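Local coordinates for protein alkylpurine DNA glycosylase AlkC (Pseudomonas fluorescens, PDB 5VHV) that probably excises alkylated purine bases from damaged DNA, initiating base excision repair without flipping the damaged nucleotide out of the duplex, at residues 16-21 with 32-37; 22-27 with 76-81; 210-215 with 227-232; 258-263 with 269-274; 326-329 with 335-338. All blocks are in the same frame, centred on the assembly; numbering follows the deposited sequence.

Contact 1 (16-21 with 32-37)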
# COMPACT_ATOMS: atom_id res chain seq x y z
N HIS A 16 9.82 10.78 -26.43
CA HIS A 16 9.87 11.97 -25.58
C HIS A 16 11.11 11.95 -24.69
O HIS A 16 11.81 12.97 -24.57
CB HIS A 16 8.58 12.05 -24.76
CG HIS A 16 8.69 12.82 -23.47
ND1 HIS A 16 8.71 14.20 -23.41
CD2 HIS A 16 8.68 12.40 -22.18
CE1 HIS A 16 8.76 14.59 -22.15
NE2 HIS A 16 8.74 13.52 -21.38
N ILE A 17 11.41 10.80 -24.09
CA ILE A 17 12.60 10.68 -23.25
C ILE A 17 13.85 10.99 -24.07
O ILE A 17 14.75 11.71 -23.63
CB ILE A 17 12.67 9.28 -22.61
CG1 ILE A 17 11.52 9.07 -21.61
CG2 ILE A 17 14.00 9.09 -21.85
CD1 ILE A 17 11.32 7.63 -21.17
N ALA A 18 13.94 10.41 -25.27
CA ALA A 18 15.11 10.64 -26.11
C ALA A 18 15.23 12.12 -26.49
O ALA A 18 16.34 12.67 -26.51
CB ALA A 18 15.03 9.78 -27.38
N SER A 19 14.11 12.77 -26.82
CA SER A 19 14.18 14.18 -27.20
C SER A 19 14.64 15.05 -26.04
O SER A 19 15.44 15.98 -26.23
CB SER A 19 12.81 14.65 -27.70
OG SER A 19 12.40 13.88 -28.82
N GLU A 20 14.15 14.77 -24.84
CA GLU A 20 14.58 15.56 -23.69
C GLU A 20 16.03 15.24 -23.32
O GLU A 20 16.76 16.13 -22.85
CB GLU A 20 13.63 15.32 -22.52
CG GLU A 20 12.19 15.79 -22.80
CD GLU A 20 12.08 17.25 -23.19
OE1 GLU A 20 12.85 18.08 -22.67
OE2 GLU A 20 11.21 17.56 -24.03
N MET A 21 16.47 14.00 -23.54
CA MET A 21 17.88 13.69 -23.33
C MET A 21 18.76 14.46 -24.30
O MET A 21 19.83 14.95 -23.93
CB MET A 21 18.14 12.19 -23.49
CG MET A 21 17.99 11.37 -22.23
SD MET A 21 19.12 11.83 -20.89
CE MET A 21 20.71 11.88 -21.69
N GLY A 32 20.42 5.06 -31.08
CA GLY A 32 20.83 3.85 -30.39
C GLY A 32 19.98 3.57 -29.17
O GLY A 32 19.65 2.42 -28.88
N PHE A 33 19.59 4.63 -28.45
CA PHE A 33 18.73 4.47 -27.28
C PHE A 33 17.40 3.86 -27.68
O PHE A 33 16.92 2.91 -27.05
CB PHE A 33 18.53 5.82 -26.60
CG PHE A 33 17.37 5.85 -25.63
CD1 PHE A 33 17.52 5.34 -24.35
CD2 PHE A 33 16.16 6.40 -26.00
CE1 PHE A 33 16.46 5.38 -23.46
CE2 PHE A 33 15.09 6.43 -25.11
CZ PHE A 33 15.26 5.91 -23.83
N LEU A 34 16.79 4.41 -28.74
CA LEU A 34 15.49 3.92 -29.17
C LEU A 34 15.58 2.48 -29.66
O LEU A 34 14.71 1.66 -29.35
CB LEU A 34 14.91 4.85 -30.25
CG LEU A 34 14.46 6.22 -29.73
CD1 LEU A 34 14.13 7.15 -30.88
CD2 LEU A 34 13.26 6.09 -28.80
N LYS A 35 16.62 2.16 -30.44
CA LYS A 35 16.79 0.79 -30.90
C LYS A 35 16.86 -0.17 -29.73
O LYS A 35 16.22 -1.23 -29.73
CB LYS A 35 18.05 0.68 -31.76
CG LYS A 35 18.25 -0.71 -32.33
CD LYS A 35 19.48 -0.75 -33.23
CE LYS A 35 19.69 -2.12 -33.85
NZ LYS A 35 20.97 -2.15 -34.63
N HIS A 36 17.66 0.18 -28.71
CA HIS A 36 17.85 -0.68 -27.55
C HIS A 36 16.57 -0.81 -26.73
O HIS A 36 16.21 -1.91 -26.28
CB HIS A 36 18.99 -0.09 -26.70
CG HIS A 36 19.54 -1.01 -25.66
ND1 HIS A 36 18.86 -1.31 -24.50
CD2 HIS A 36 20.72 -1.68 -25.58
CE1 HIS A 36 19.59 -2.11 -23.75
NE2 HIS A 36 20.73 -2.34 -24.37
N ALA A 37 15.88 0.30 -26.50
CA ALA A 37 14.70 0.29 -25.65
C ALA A 37 13.52 -0.43 -26.30
O ALA A 37 12.73 -1.07 -25.59
CB ALA A 37 14.31 1.73 -25.30
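The carbonyl O of Phe33 accepts the backbone N of Ala37 at 2.9 Å, and Ile17 O holds Met21 N in the same way; these ordinary helical bonds fix the two backbones from which Phe33 and Ile17 meet. Helices 11-24 and 30-38 run roughly antiparallel, their short segments 153° apart in direction with axes 10.3 Å from each other, as in the helical pairs of HEAT-like proteins. That spacing is bridged by the Phe33 ring. Its CG lies anti to the backbone N (chi1 164°), which carries the ring across to helix 11-24. There CD2 comes within 3.8 Å of Ala18 CB, with CE2 close behind, while CZ at the far end of the ring stands 4.0 Å from Ile17 CG2. Both methyls approach the ring obliquely, and the side chains of Ile17 and Phe33 cross at about a right angle. The branch of Ile17 that touches is the one anti to its own backbone N. Ala18 CB also meets Leu34 CG at 4.3 Å, a looser contact one residue along. Phe33 also packs on Ser56 and Leu57 of helix 46-60, whereas Ala18 rests on Phe28 in the connecting loop. With an alanine in place of Phe33, Ile17 CG2 and Ala18 CB would probably lose their aromatic neighbour and face a gap between the helices. No hydrogen bond joins the segments, and between them the pairing rests on the fit of largely buried apolar groups, a small methyl at Ala18 giving the large ring its place.

Contact 2 (22-27 with 76-81)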
# COMPACT_ATOMS: atom_id res chain seq x y z
N THR A 22 18.35 14.54 -25.57
CA THR A 22 19.08 15.33 -26.54
C THR A 22 19.13 16.80 -26.11
O THR A 22 20.14 17.48 -26.34
CB THR A 22 18.43 15.19 -27.92
OG1 THR A 22 18.73 13.89 -28.45
CG2 THR A 22 18.93 16.25 -28.90
N ALA A 23 18.06 17.29 -25.49
CA ALA A 23 18.05 18.69 -25.07
C ALA A 23 19.10 18.94 -23.99
O ALA A 23 19.74 20.00 -23.99
CB ALA A 23 16.66 19.09 -24.56
N VAL A 24 19.30 17.99 -23.07
CA VAL A 24 20.31 18.19 -22.02
C VAL A 24 21.70 17.73 -22.47
O VAL A 24 22.71 18.11 -21.85
CB VAL A 24 19.95 17.49 -20.70
CG1 VAL A 24 18.55 17.88 -20.24
CG2 VAL A 24 20.08 15.99 -20.78
N TYR A 25 21.78 16.95 -23.55
CA TYR A 25 23.02 16.29 -23.95
C TYR A 25 23.01 16.20 -25.46
O TYR A 25 22.57 15.20 -26.04
CB TYR A 25 23.13 14.91 -23.31
CG TYR A 25 24.34 14.08 -23.67
CD1 TYR A 25 25.58 14.67 -23.94
CD2 TYR A 25 24.24 12.71 -23.74
CE1 TYR A 25 26.68 13.89 -24.26
CE2 TYR A 25 25.35 11.92 -24.07
CZ TYR A 25 26.56 12.52 -24.32
OH TYR A 25 27.65 11.71 -24.64
N PRO A 26 23.47 17.25 -26.15
CA PRO A 26 23.29 17.32 -27.61
C PRO A 26 23.86 16.13 -28.37
O PRO A 26 23.28 15.73 -29.38
CB PRO A 26 23.99 18.63 -27.98
CG PRO A 26 23.81 19.48 -26.78
CD PRO A 26 23.89 18.55 -25.59
N ALA A 27 24.95 15.54 -27.89
CA ALA A 27 25.58 14.40 -28.55
C ALA A 27 24.92 13.06 -28.21
O ALA A 27 25.44 12.01 -28.59
CB ALA A 27 27.07 14.36 -28.20
N ALA A 76 15.43 15.35 -15.10
CA ALA A 76 14.29 15.08 -14.23
C ALA A 76 13.15 16.08 -14.38
O ALA A 76 12.01 15.65 -14.62
CB ALA A 76 14.76 14.98 -12.78
N PRO A 77 13.38 17.40 -14.32
CA PRO A 77 12.25 18.35 -14.46
C PRO A 77 11.66 18.43 -15.86
O PRO A 77 10.59 19.01 -16.03
CB PRO A 77 12.87 19.69 -14.04
CG PRO A 77 14.34 19.53 -14.29
CD PRO A 77 14.64 18.09 -13.96
N ARG A 78 12.32 17.88 -16.88
CA ARG A 78 11.82 17.90 -18.25
C ARG A 78 10.85 16.76 -18.55
O ARG A 78 10.17 16.81 -19.59
CB ARG A 78 12.98 17.84 -19.24
CG ARG A 78 14.09 18.84 -18.95
CD ARG A 78 15.17 18.81 -20.02
NE ARG A 78 14.65 19.26 -21.29
CZ ARG A 78 14.84 20.47 -21.81
NH1 ARG A 78 15.57 21.39 -21.19
NH2 ARG A 78 14.28 20.77 -22.97
N LEU A 79 10.78 15.75 -17.68
CA LEU A 79 9.90 14.60 -17.91
C LEU A 79 8.46 14.95 -17.57
O LEU A 79 8.19 15.65 -16.59
CB LEU A 79 10.36 13.41 -17.08
CG LEU A 79 11.78 12.90 -17.39
CD1 LEU A 79 12.12 11.71 -16.52
CD2 LEU A 79 11.91 12.53 -18.84
N ASN A 80 7.54 14.46 -18.40
CA ASN A 80 6.12 14.79 -18.29
C ASN A 80 5.31 13.80 -17.45
O ASN A 80 4.08 13.88 -17.46
CB ASN A 80 5.49 14.91 -19.68
CG ASN A 80 5.56 13.62 -20.50
OD1 ASN A 80 5.69 12.51 -19.97
ND2 ASN A 80 5.45 13.77 -21.82
N SER A 81 5.96 12.91 -16.70
CA SER A 81 5.28 11.90 -15.90
C SER A 81 6.09 11.52 -14.67
O SER A 81 7.27 11.18 -14.78
CB SER A 81 5.01 10.65 -16.73
OG SER A 81 4.68 9.55 -15.88
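Ala23 and Arg78 meet at the surface of the HEAT-like helical region, where the last turn of helix 11-24 faces the loop between helices 65-75 and 87-95. Arg78 does all the reaching. Its CG stands anti to the carbonyl carbon (chi1 -49°), the chain runs extended through the next bond, and a bend at chi3 (66°) then swings the guanidinium across the end of the helix. The result is that the Ala23 methyl lies over one face of that flat group, offset toward its rim and 3.3 Å above the plane. The CZ atom is 3.6 Å from Ala23 CB, so the methyl covers the NH2 side more closely than the centre.

Val24 meets an earlier part of the same side chain. It and Arg78 slide past each other in opposite directions, and the valine branch involved is CG1, anti to the carbonyl carbon. Elsewhere Val24 packs on Ala74 of helix 65-75. The polar end of Arg78 is held by Glu20, one turn back on helix 11-24, whose OE1 forms a salt bridge with NE; this bond is likely to set the direction of the guanidinium, one face of which the methyl covers. The contact is slight, and both Ala23 and Arg78 remain exposed. Its closest approaches are of a methyl to a guanidinium nitrogen, Ala23 CB to Arg78 NH2 at 3.3 Å, and of a methyl to a methylene, Val24 CG1 to Arg78 CD at 3.5 Å.

Contact 3 (210-215 with 227-232)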
# COMPACT_ATOMS: atom_id res chain seq x y z
N SER A 210 1.65 -2.98 21.32
CA SER A 210 2.35 -2.37 22.44
C SER A 210 2.82 -0.97 22.10
O SER A 210 2.71 -0.04 22.92
CB SER A 210 3.52 -3.25 22.86
OG SER A 210 3.06 -4.45 23.46
N LEU A 211 3.37 -0.79 20.89
CA LEU A 211 3.83 0.53 20.46
C LEU A 211 2.70 1.55 20.53
O LEU A 211 2.83 2.60 21.16
CB LEU A 211 4.38 0.46 19.04
CG LEU A 211 5.01 1.74 18.48
CD1 LEU A 211 6.39 1.98 19.12
CD2 LEU A 211 5.13 1.70 16.95
N ILE A 212 1.57 1.24 19.89
CA ILE A 212 0.50 2.22 19.80
C ILE A 212 -0.19 2.40 21.15
O ILE A 212 -0.71 3.49 21.45
CB ILE A 212 -0.46 1.81 18.66
CG1 ILE A 212 0.29 1.81 17.33
CG2 ILE A 212 -1.64 2.75 18.59
CD1 ILE A 212 -0.57 1.34 16.14
N GLU A 213 -0.13 1.40 22.02
CA GLU A 213 -0.62 1.60 23.37
C GLU A 213 0.21 2.64 24.14
O GLU A 213 -0.24 3.13 25.17
CB GLU A 213 -0.65 0.26 24.11
CG GLU A 213 -1.81 -0.62 23.65
CD GLU A 213 -1.73 -2.06 24.10
OE1 GLU A 213 -0.73 -2.43 24.76
OE2 GLU A 213 -2.67 -2.82 23.79
N GLY A 214 1.40 2.98 23.65
CA GLY A 214 2.20 4.03 24.24
C GLY A 214 2.02 5.39 23.60
O GLY A 214 2.62 6.38 24.04
N TRP A 215 1.17 5.48 22.58
CA TRP A 215 0.99 6.70 21.81
C TRP A 215 -0.09 7.57 22.43
O TRP A 215 -0.97 7.11 23.16
CB TRP A 215 0.58 6.38 20.38
CG TRP A 215 1.67 5.97 19.50
CD1 TRP A 215 2.98 5.75 19.82
CD2 TRP A 215 1.55 5.73 18.10
NE1 TRP A 215 3.69 5.39 18.69
CE2 TRP A 215 2.82 5.37 17.62
CE3 TRP A 215 0.48 5.81 17.20
CZ2 TRP A 215 3.06 5.08 16.28
CZ3 TRP A 215 0.71 5.51 15.87
CH2 TRP A 215 1.99 5.14 15.42
N ARG A 227 -5.46 4.18 13.51
CA ARG A 227 -6.60 3.46 12.94
C ARG A 227 -6.21 2.73 11.66
O ARG A 227 -6.67 1.61 11.42
CB ARG A 227 -7.77 4.41 12.66
CG ARG A 227 -8.96 3.64 12.04
CD ARG A 227 -10.28 4.40 12.04
NE ARG A 227 -10.74 4.79 13.38
CZ ARG A 227 -11.55 4.08 14.16
NH1 ARG A 227 -12.03 2.90 13.78
NH2 ARG A 227 -11.89 4.56 15.34
N HIS A 228 -5.38 3.35 10.82
CA HIS A 228 -5.03 2.71 9.55
C HIS A 228 -3.89 1.71 9.71
O HIS A 228 -3.85 0.73 8.96
CB HIS A 228 -4.74 3.80 8.53
CG HIS A 228 -5.97 4.57 8.19
ND1 HIS A 228 -6.82 4.20 7.16
CD2 HIS A 228 -6.57 5.62 8.81
CE1 HIS A 228 -7.85 5.03 7.13
NE2 HIS A 228 -7.73 5.89 8.13
N ALA A 229 -3.02 1.90 10.70
CA ALA A 229 -2.00 0.92 11.02
C ALA A 229 -2.62 -0.38 11.49
O ALA A 229 -2.12 -1.47 11.19
CB ALA A 229 -1.09 1.47 12.12
N LEU A 230 -3.69 -0.28 12.28
CA LEU A 230 -4.31 -1.41 12.93
C LEU A 230 -5.44 -2.02 12.10
O LEU A 230 -6.13 -2.92 12.58
CB LEU A 230 -4.86 -0.99 14.29
CG LEU A 230 -3.82 -0.60 15.35
CD1 LEU A 230 -4.46 0.05 16.57
CD2 LEU A 230 -3.02 -1.82 15.76
N ARG A 231 -5.60 -1.59 10.86
CA ARG A 231 -6.80 -1.96 10.10
C ARG A 231 -6.92 -3.46 9.90
O ARG A 231 -8.05 -3.98 9.89
CB ARG A 231 -6.81 -1.23 8.77
CG ARG A 231 -5.73 -1.66 7.75
CD ARG A 231 -5.77 -0.67 6.61
NE ARG A 231 -4.95 -0.99 5.45
CZ ARG A 231 -3.72 -0.53 5.24
NH1 ARG A 231 -3.11 0.22 6.13
NH2 ARG A 231 -3.12 -0.80 4.09
N SER A 232 -5.81 -4.18 9.73
CA SER A 232 -5.90 -5.63 9.56
C SER A 232 -6.26 -6.30 10.87
O SER A 232 -7.13 -7.18 10.92
CB SER A 232 -4.59 -6.18 8.99
OG SER A 232 -4.29 -5.60 7.73
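Ile212 and Leu230 reach toward each other tip to tip, one from helix 205-213 and the other from the break between helices 220-229 and 231-235. The isoleucine side chain is extended (chi2 177°), so CD1 is the atom that arrives, and it fits against the branched end of the leucine: Leu230 CG is 3.9 Å from Ile212 CD1, with both leucine methyls only slightly farther. Ala229 CB touches the same methyl from a neighbouring position, at 4.1 Å from Ile212 CD1. A single terminal methyl therefore carries the whole crossing.

Nearer its base, Ile212 is steadied within its own segment, where CG1 lies 3.9 Å above one face of the Trp215 ring, offset toward the rim. Leu244 of helix 239-244 packs on both Ile212 and Leu230, and Leu197 of helix 187-201 lies against Ala229.

Leu230 leaves helical geometry at the end of one helix and takes the N-cap position of the next. Across this break Arg231 turns its guanidinium back to His228: NH1 donates to His228 O at 3.0 Å; the oxygen lies in the guanidinium plane, whereas NH1 stands above the carbonyl plane of His228, off its lone pairs. NH1 is also bonded to Asn195 OD1. Arg231 packs on a modified base of the bound DNA, and His228 and Ser232 approach its phosphates. Apolar helix packing set directly behind a DNA-facing surface is consistent with the HEAT-like fold of the DNA alkylation repair family.

Contact 4 (258-263 with 269-274)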
# COMPACT_ATOMS: atom_id res chain seq x y z
N LEU A 258 -31.97 -9.96 10.30
CA LEU A 258 -30.77 -10.25 9.52
C LEU A 258 -31.14 -11.08 8.30
O LEU A 258 -31.85 -12.07 8.41
CB LEU A 258 -29.74 -11.00 10.37
CG LEU A 258 -28.52 -11.55 9.61
CD1 LEU A 258 -27.72 -10.45 8.97
CD2 LEU A 258 -27.60 -12.38 10.49
N MET A 259 -30.71 -10.63 7.13
CA MET A 259 -30.99 -11.40 5.92
C MET A 259 -29.95 -11.09 4.86
O MET A 259 -29.32 -10.02 4.85
CB MET A 259 -32.40 -11.11 5.39
CG MET A 259 -32.59 -9.73 4.81
SD MET A 259 -34.33 -9.42 4.34
CE MET A 259 -35.04 -9.08 5.94
N VAL A 260 -29.77 -12.05 3.96
CA VAL A 260 -29.08 -11.83 2.70
C VAL A 260 -30.06 -12.20 1.60
O VAL A 260 -30.70 -13.26 1.65
CB VAL A 260 -27.79 -12.66 2.61
CG1 VAL A 260 -27.17 -12.55 1.23
CG2 VAL A 260 -26.79 -12.19 3.65
N THR A 261 -30.24 -11.29 0.65
CA THR A 261 -31.14 -11.53 -0.47
C THR A 261 -30.44 -11.16 -1.77
O THR A 261 -29.57 -10.28 -1.78
CB THR A 261 -32.42 -10.71 -0.35
OG1 THR A 261 -32.09 -9.33 -0.38
CG2 THR A 261 -33.11 -11.00 0.95
N PRO A 262 -30.76 -11.85 -2.87
CA PRO A 262 -31.60 -13.05 -2.94
C PRO A 262 -30.92 -14.25 -2.30
O PRO A 262 -29.72 -14.24 -2.12
CB PRO A 262 -31.77 -13.31 -4.44
CG PRO A 262 -31.19 -12.09 -5.15
CD PRO A 262 -30.21 -11.50 -4.19
N ALA A 263 -31.71 -15.28 -1.99
CA ALA A 263 -31.15 -16.49 -1.39
C ALA A 263 -30.27 -17.26 -2.37
O ALA A 263 -29.36 -17.99 -1.95
CB ALA A 263 -32.29 -17.38 -0.90
N GLU A 269 -24.58 -11.29 -10.34
CA GLU A 269 -25.65 -10.60 -9.65
C GLU A 269 -25.13 -9.96 -8.35
O GLU A 269 -23.99 -10.17 -7.93
CB GLU A 269 -26.80 -11.56 -9.32
CG GLU A 269 -27.59 -12.08 -10.50
CD GLU A 269 -28.70 -13.06 -10.03
OE1 GLU A 269 -28.66 -14.23 -10.41
OE2 GLU A 269 -29.57 -12.65 -9.22
N ARG A 270 -26.00 -9.18 -7.72
CA ARG A 270 -25.71 -8.57 -6.43
C ARG A 270 -26.42 -9.32 -5.31
O ARG A 270 -27.55 -9.79 -5.46
CB ARG A 270 -26.19 -7.12 -6.38
CG ARG A 270 -25.21 -6.08 -6.94
CD ARG A 270 -25.23 -6.00 -8.44
NE ARG A 270 -24.44 -4.87 -8.95
CZ ARG A 270 -24.06 -4.76 -10.22
NH1 ARG A 270 -24.39 -5.69 -11.10
NH2 ARG A 270 -23.33 -3.72 -10.60
N ILE A 271 -25.77 -9.35 -4.15
CA ILE A 271 -26.42 -9.72 -2.91
C ILE A 271 -26.60 -8.46 -2.08
O ILE A 271 -25.94 -7.45 -2.30
CB ILE A 271 -25.63 -10.77 -2.12
CG1 ILE A 271 -24.24 -10.23 -1.72
CG2 ILE A 271 -25.52 -12.03 -2.96
CD1 ILE A 271 -23.52 -11.05 -0.65
N ASN A 272 -27.54 -8.54 -1.14
CA ASN A 272 -27.85 -7.44 -0.23
C ASN A 272 -27.86 -7.98 1.19
O ASN A 272 -28.72 -8.79 1.54
CB ASN A 272 -29.20 -6.81 -0.56
CG ASN A 272 -29.26 -6.30 -1.98
OD1 ASN A 272 -28.93 -5.14 -2.23
ND2 ASN A 272 -29.64 -7.16 -2.91
N LEU A 273 -26.91 -7.52 1.98
CA LEU A 273 -26.83 -7.84 3.40
C LEU A 273 -27.54 -6.74 4.19
O LEU A 273 -27.21 -5.56 4.03
CB LEU A 273 -25.37 -7.94 3.83
CG LEU A 273 -25.10 -7.99 5.33
CD1 LEU A 273 -25.70 -9.24 5.99
CD2 LEU A 273 -23.59 -7.97 5.57
N SER A 274 -28.50 -7.12 5.03
CA SER A 274 -29.12 -6.10 5.85
C SER A 274 -29.50 -6.66 7.22
O SER A 274 -29.74 -7.86 7.37
CB SER A 274 -30.35 -5.48 5.16
OG SER A 274 -31.39 -6.42 4.95
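Met259 and Ser274 form a hydrogen-bonded antiparallel pair between strands 253-265 and 270-279, which make a beta hairpin in the C-terminal domain, a sheet structure consistent with an Ig-like fold. Backbone bonds come first: Met259 N reaches Ser274 O at 2.9 Å and the return bond is alike, while Thr261 and Asn272 form the second such pair, with Val260 and Leu273 as the non-hydrogen-bonded pair between them.

Asn272 N donates to Thr261 O at 2.7 Å, and Asn272 ND2 adds a weak bond at 3.3 Å to the same Thr261 O. With CG anti to the carbonyl carbon (chi1 -58°), the amide lies close enough to the partner strand for this. CA-H...O contacts fill in, among them Val260 CA to Asn272 O at 3.3 Å.

Apolar contacts lie on the face of Val260 and Leu273. Val260 CG2 and Leu258 CD1 both meet Leu273 CD1, the latter at 3.8 Å, and the other Val260 methyl, CG1, touches Ile271 CB. Here Val260 and Ile271 also touch Phe357 of adjacent strand 350-359, and Leu273 touches Val343. Beyond the pairs, Pro262, after a cis peptide bond, sets CD 3.4 Å from Arg270 O.

Backbone polarity is spent largely within the sheet, an apolar face turns inward, and the opposite face, with Met259, Thr261, Asn272 and Ser274, carries mainly polar groups; Thr261 O, just before the cis proline, takes both a backbone and a weak side-chain donor.

Contact 5 (326-329 with 335-338). With nucleotides of chain C.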
# COMPACT_ATOMS: atom_id res chain seq x y z
N GLN A 326 -23.44 -6.04 -2.47
CA GLN A 326 -22.14 -6.51 -2.96
C GLN A 326 -22.32 -7.20 -4.29
O GLN A 326 -23.22 -8.03 -4.45
CB GLN A 326 -21.44 -7.44 -1.95
CG GLN A 326 -19.96 -7.65 -2.25
CD GLN A 326 -19.28 -8.56 -1.26
OE1 GLN A 326 -19.58 -8.53 -0.06
NE2 GLN A 326 -18.38 -9.40 -1.76
N HIS A 327 -21.48 -6.85 -5.25
CA HIS A 327 -21.57 -7.34 -6.62
C HIS A 327 -20.68 -8.58 -6.74
O HIS A 327 -19.46 -8.47 -6.68
CB HIS A 327 -21.16 -6.24 -7.58
CG HIS A 327 -21.18 -6.63 -9.03
ND1 HIS A 327 -20.52 -5.88 -9.99
CD2 HIS A 327 -21.76 -7.66 -9.69
CE1 HIS A 327 -20.71 -6.43 -11.17
NE2 HIS A 327 -21.45 -7.51 -11.02
N ILE A 328 -21.30 -9.75 -6.86
CA ILE A 328 -20.56 -11.02 -6.86
C ILE A 328 -20.32 -11.41 -8.32
O ILE A 328 -21.22 -11.89 -9.01
CB ILE A 328 -21.32 -12.12 -6.12
CG1 ILE A 328 -21.75 -11.67 -4.72
CG2 ILE A 328 -20.45 -13.37 -6.04
CD1 ILE A 328 -20.61 -11.34 -3.77
N ARG A 329 -19.08 -11.23 -8.77
CA ARG A 329 -18.73 -11.53 -10.15
C ARG A 329 -17.24 -11.87 -10.18
O ARG A 329 -16.48 -11.40 -9.34
CB ARG A 329 -19.05 -10.35 -11.08
CG ARG A 329 -18.03 -9.23 -11.11
CD ARG A 329 -17.99 -8.42 -9.82
NE ARG A 329 -17.13 -7.24 -9.96
CZ ARG A 329 -16.87 -6.39 -8.98
NH1 ARG A 329 -17.40 -6.57 -7.76
NH2 ARG A 329 -16.05 -5.36 -9.20
N LYS A 335 -11.74 -15.46 -8.17
CA LYS A 335 -12.64 -16.35 -8.89
C LYS A 335 -13.60 -17.01 -7.91
O LYS A 335 -13.24 -17.28 -6.76
CB LYS A 335 -11.84 -17.42 -9.64
CG LYS A 335 -12.69 -18.38 -10.47
CD LYS A 335 -11.82 -19.21 -11.42
CE LYS A 335 -12.54 -20.45 -11.93
NZ LYS A 335 -13.66 -20.15 -12.85
N HIS A 336 -14.83 -17.24 -8.36
CA HIS A 336 -15.87 -17.80 -7.51
C HIS A 336 -16.23 -19.21 -7.97
O HIS A 336 -16.04 -19.60 -9.13
CB HIS A 336 -17.12 -16.92 -7.50
CG HIS A 336 -16.86 -15.52 -7.04
ND1 HIS A 336 -16.24 -14.58 -7.83
CD2 HIS A 336 -17.06 -14.92 -5.84
CE1 HIS A 336 -16.09 -13.46 -7.16
NE2 HIS A 336 -16.60 -13.63 -5.95
N TYR A 337 -16.78 -19.96 -7.01
CA TYR A 337 -17.12 -21.35 -7.20
C TYR A 337 -18.50 -21.60 -6.61
O TYR A 337 -18.85 -20.98 -5.60
CB TYR A 337 -16.07 -22.23 -6.53
CG TYR A 337 -14.70 -21.98 -7.11
CD1 TYR A 337 -13.91 -20.93 -6.67
CD2 TYR A 337 -14.22 -22.78 -8.14
CE1 TYR A 337 -12.65 -20.70 -7.21
CE2 TYR A 337 -12.98 -22.55 -8.70
CZ TYR A 337 -12.20 -21.51 -8.23
OH TYR A 337 -10.95 -21.28 -8.78
N PRO A 338 -19.29 -22.47 -7.22
CA PRO A 338 -20.69 -22.61 -6.81
C PRO A 338 -20.83 -23.27 -5.45
O PRO A 338 -20.01 -24.08 -5.04
CB PRO A 338 -21.30 -23.49 -7.90
CG PRO A 338 -20.14 -24.27 -8.44
CD PRO A 338 -18.98 -23.32 -8.39
P DT C 3 -8.82 -20.60 -6.25
OP1 DT C 3 -9.65 -21.51 -5.43
OP2 DT C 3 -9.36 -19.77 -7.33
O5' DT C 3 -7.97 -19.60 -5.35
C5' DT C 3 -7.37 -20.09 -4.20
C4' DT C 3 -6.52 -19.04 -3.53
O4' DT C 3 -5.40 -18.71 -4.38
C3' DT C 3 -7.21 -17.71 -3.26
O3' DT C 3 -7.67 -17.68 -1.92
C2' DT C 3 -6.12 -16.65 -3.55
C1' DT C 3 -4.90 -17.49 -3.91
N1 DT C 3 -4.01 -16.93 -4.97
C2 DT C 3 -2.74 -16.52 -4.63
O2 DT C 3 -2.33 -16.50 -3.49
N3 DT C 3 -1.98 -16.08 -5.68
C4 DT C 3 -2.34 -16.04 -7.01
O4 DT C 3 -1.57 -15.63 -7.88
C5 DT C 3 -3.68 -16.52 -7.31
C7 DT C 3 -4.18 -16.51 -8.71
C6 DT C 3 -4.44 -16.94 -6.28
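Ile328 and His336 face each other in the loop region that follows strand 319-327 of the C-terminal sheet domain, consistent with an Ig-like fold. The Ile328 CG2 methyl sits over one face of the imidazole in a CH-pi contact, 4.1 Å from the ring centroid and 29° off its normal, and the two side chains cross at about a right angle. CD2 is the ring atom nearest this methyl, 3.7 Å from Ile328 CG2. Arg329 O comes obliquely to the same side of the ring, 3.0 Å from His336 CE1. With CG anti to the carbonyl carbon (chi1 -58°), the ring points to the 326-329 segment, and it also rests on Leu267. With an alanine here, Ile328 CG2 would probably lose the flat ring it packs on and a gap would open between strand end and loop.

The next shell fixes these groups. Ile328 has backbone bonds to Gly268 and Glu269, just before strand 270-279, and His336 N is held by Asp330 OD1. Arg329 folds back over His327: its NH1 donates to His327 O at 3.0 Å in the guanidinium plane, its CD lies over the centre of the imidazole, and His327 ND1 comes over a guanidinium face, 3.4 Å above that plane. The Arg329 side chain is thereby engaged with His327, and His336 meets Arg329 through its backbone carbonyl.

Farther out, the chain leading away from His336 turns the next residue toward the bound DNA, where Tyr337 OH donates a hydrogen bond of 2.6 Å to OP2 of DT3 of chain C.

Contacts 1 and 3 are buried apolar helix packing, while contact 2 lies on the surface. Contact 4 is partly buried and is the one built on backbone hydrogen bonds. Contacts 1 and 2 share helix 11-24 and touch where Glu20 of the first meets Arg78 of the second. Contact 3 lies at the other side of the chain, its centre about 47 Å from that of contact 1. Contacts 4 and 5 are joined in one sheet, since strands 270-279 and 319-327 are neighbours and Ile271 O probably accepts Gln326 N at 2.9 Å. Contact 5, though buried itself, borders the DNA backbone and sets a methyl on an imidazole face, unlike the aliphatic packing of contact 3.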